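Local coordinates for chitin oligosaccharide binding protein NagB2 (Paenibacillus sp. FPU-7, PDB 7EHU) that binds chitin oligosaccharides as an extracellular solute-binding protein, probably for delivery to a membrane transporter, at residues D234-L239 and E415-K420. Numbering follows the deposited sequence.
Sequences DGFKRL and EKLVEK
Leu417 sets its CD2 methyl squarely on one face of the Phe236 ring, 3.7 Å from the ring centroid and only 5° off the normal, a CH-pi contact with the methyl nearly equidistant from all six ring carbons. Val418 approaches the same ring obliquely, its CG1 lying 3.9 Å from Phe236 CD2. The flat guanidinium of Arg238 is engaged at its edge, on the same helix: the carboxylate of Asp234, one turn earlier, lies in its plane. There NH2 of Arg238 donates to the syn lone pair of Asp234 OD1 at 3.2 Å, and NE adds two weak bonds to the two carboxylate oxygens, while Trp170 makes a cation-pi contact with the arginine. In Leu417, CG stands anti to the backbone N (chi1 180°), which carries the branched end across to the phenylalanine at about a right angle. The fold is that of a periplasmic-type solute-binding protein, and here its C-terminal helix 414-430 lies against helix 230-244, the short segments 9.8 Å apart at their axes and inclined at 135°. Helix 394-408 packs against the same residues: Leu400 and Val404 touch Phe236, and Ser403 and Leu407 touch Leu417. A bound NAG is about 14 Å from the Phe236 side chain. An alanine in place of Phe236 would take away the flat surface under Leu417 CD2 and is likely to open a gap between the helices, so that Leu417 CD2 and Val418 CG1 lose the ring they rest on. At the exposed margin Glu415 bends at chi2 to bring OE2 back to 3.9 Å from Lys237 CD. Lys237 NZ stays 5.0 Å from Glu415 OE2, so the opposite charges probably attract each other without a salt bridge.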
loop_
_atom_site.group_PDB
_atom_site.type_symbol
_atom_site.label_atom_id
_atom_site.label_comp_id
_atom_site.label_asym_id
_atom_site.label_seq_id
_atom_site.Cartn_x
_atom_site.Cartn_y
_atom_site.Cartn_z
ATOM N N ASP A 234 -10.320 7.563 -19.620
ATOM C CA ASP A 234 -9.860 6.407 -20.385
ATOM C C ASP A 234 -9.430 5.272 -19.454
ATOM O O ASP A 234 -9.751 4.104 -19.701
ATOM C CB ASP A 234 -8.714 6.826 -21.315
ATOM C CG ASP A 234 -8.191 5.681 -22.174
ATOM O OD1 ASP A 234 -7.042 5.754 -22.636
ATOM O OD2 ASP A 234 -8.956 4.739 -22.450
ATOM N N GLY A 235 -8.734 5.599 -18.362
ATOM C CA GLY A 235 -8.327 4.569 -17.416
ATOM C C GLY A 235 -9.507 3.833 -16.807
ATOM O O GLY A 235 -9.466 2.611 -16.633
ATOM N N PHE A 236 -10.574 4.563 -16.475
ATOM C CA PHE A 236 -11.751 3.930 -15.895
ATOM C C PHE A 236 -12.527 3.155 -16.937
ATOM O O PHE A 236 -13.118 2.121 -16.612
ATOM C CB PHE A 236 -12.612 4.962 -15.185
ATOM C CG PHE A 236 -11.989 5.452 -13.920
ATOM C CD1 PHE A 236 -11.970 4.657 -12.786
ATOM C CD2 PHE A 236 -11.355 6.676 -13.873
ATOM C CE1 PHE A 236 -11.361 5.096 -11.614
ATOM C CE2 PHE A 236 -10.754 7.109 -12.703
ATOM C CZ PHE A 236 -10.754 6.313 -11.575
ATOM N N LYS A 237 -12.519 3.623 -18.190
ATOM C CA LYS A 237 -13.080 2.823 -19.272
ATOM C C LYS A 237 -12.361 1.487 -19.405
ATOM O O LYS A 237 -13.002 0.449 -19.591
ATOM C CB LYS A 237 -13.069 3.593 -20.596
ATOM C CG LYS A 237 -14.076 4.746 -20.596
ATOM C CD LYS A 237 -14.221 5.475 -21.926
ATOM C CE LYS A 237 -14.289 4.444 -23.033
ATOM N NZ LYS A 237 -14.563 4.826 -24.418
ATOM N N ARG A 238 -11.038 1.489 -19.331
ATOM C CA ARG A 238 -10.305 0.231 -19.413
ATOM C C ARG A 238 -10.584 -0.670 -18.208
ATOM O O ARG A 238 -10.685 -1.893 -18.359
ATOM C CB ARG A 238 -8.811 0.509 -19.572
ATOM C CG ARG A 238 -8.421 1.105 -20.930
ATOM C CD ARG A 238 -7.012 1.639 -20.904
ATOM N NE ARG A 238 -6.705 2.508 -22.036
ATOM C CZ ARG A 238 -6.015 2.178 -23.111
ATOM N NH1 ARG A 238 -5.481 0.973 -23.252
ATOM N NH2 ARG A 238 -5.810 3.105 -24.029
ATOM N N LEU A 239 -10.667 -0.096 -17.004
ATOM C CA LEU A 239 -10.991 -0.898 -15.826
ATOM C C LEU A 239 -12.327 -1.597 -16.016
ATOM O O LEU A 239 -12.460 -2.800 -15.773
ATOM C CB LEU A 239 -11.055 -0.006 -14.588
ATOM C CG LEU A 239 -11.372 -0.683 -13.252
ATOM C CD1 LEU A 239 -10.310 -1.692 -12.833
ATOM C CD2 LEU A 239 -11.554 0.373 -12.181
ATOM N N GLU A 415 -18.216 7.363 -17.203
ATOM C CA GLU A 415 -18.490 8.786 -17.339
ATOM C C GLU A 415 -19.132 9.353 -16.073
ATOM O O GLU A 415 -18.767 10.443 -15.608
ATOM C CB GLU A 415 -19.401 8.991 -18.551
ATOM C CG GLU A 415 -18.762 8.685 -19.914
ATOM C CD GLU A 415 -18.567 7.195 -20.209
ATOM O OE1 GLU A 415 -19.261 6.342 -19.614
ATOM O OE2 GLU A 415 -17.749 6.883 -21.099
ATOM N N LYS A 416 -20.104 8.639 -15.507
ATOM C CA LYS A 416 -20.741 9.115 -14.285
ATOM C C LYS A 416 -19.781 9.014 -13.104
ATOM O O LYS A 416 -19.833 9.850 -12.189
ATOM C CB LYS A 416 -22.031 8.324 -14.041
ATOM C CG LYS A 416 -23.118 8.521 -15.100
ATOM C CD LYS A 416 -23.663 9.925 -15.127
ATOM C CE LYS A 416 -25.161 9.910 -15.410
ATOM N NZ LYS A 416 -25.570 11.105 -16.188
ATOM N N LEU A 417 -18.884 8.025 -13.115
ATOM C CA LEU A 417 -17.882 7.941 -12.059
ATOM C C LEU A 417 -17.016 9.197 -12.026
ATOM O O LEU A 417 -16.823 9.799 -10.964
ATOM C CB LEU A 417 -17.017 6.692 -12.244
ATOM C CG LEU A 417 -15.915 6.496 -11.187
ATOM C CD1 LEU A 417 -15.700 5.019 -10.889
ATOM C CD2 LEU A 417 -14.621 7.156 -11.592
ATOM N N VAL A 418 -16.468 9.605 -13.174
ATOM C CA VAL A 418 -15.551 10.740 -13.129
ATOM C C VAL A 418 -16.307 12.022 -12.781
ATOM O O VAL A 418 -15.752 12.917 -12.137
ATOM C CB VAL A 418 -14.690 10.875 -14.405
ATOM C CG1 VAL A 418 -13.720 9.674 -14.559
ATOM C CG2 VAL A 418 -15.555 11.045 -15.665
ATOM N N GLU A 419 -17.580 12.132 -13.188
ATOM C CA GLU A 419 -18.395 13.288 -12.813
ATOM C C GLU A 419 -18.579 13.349 -11.297
ATOM O O GLU A 419 -18.413 14.410 -10.673
ATOM C CB GLU A 419 -19.753 13.220 -13.540
ATOM C CG GLU A 419 -20.764 14.302 -13.166
ATOM C CD GLU A 419 -22.178 14.053 -13.716
ATOM O OE1 GLU A 419 -22.779 12.986 -13.459
ATOM O OE2 GLU A 419 -22.699 14.947 -14.407
ATOM N N LYS A 420 -18.924 12.210 -10.690
ATOM C CA LYS A 420 -19.084 12.135 -9.241
ATOM C C LYS A 420 -17.773 12.453 -8.531
ATOM O O LYS A 420 -17.754 13.182 -7.532
ATOM C CB LYS A 420 -19.591 10.731 -8.887
ATOM C CG LYS A 420 -19.833 10.414 -7.415
ATOM C CD LYS A 420 -20.272 8.946 -7.272
ATOM C CE LYS A 420 -20.283 8.455 -5.827
ATOM N NZ LYS A 420 -20.238 6.942 -5.713
#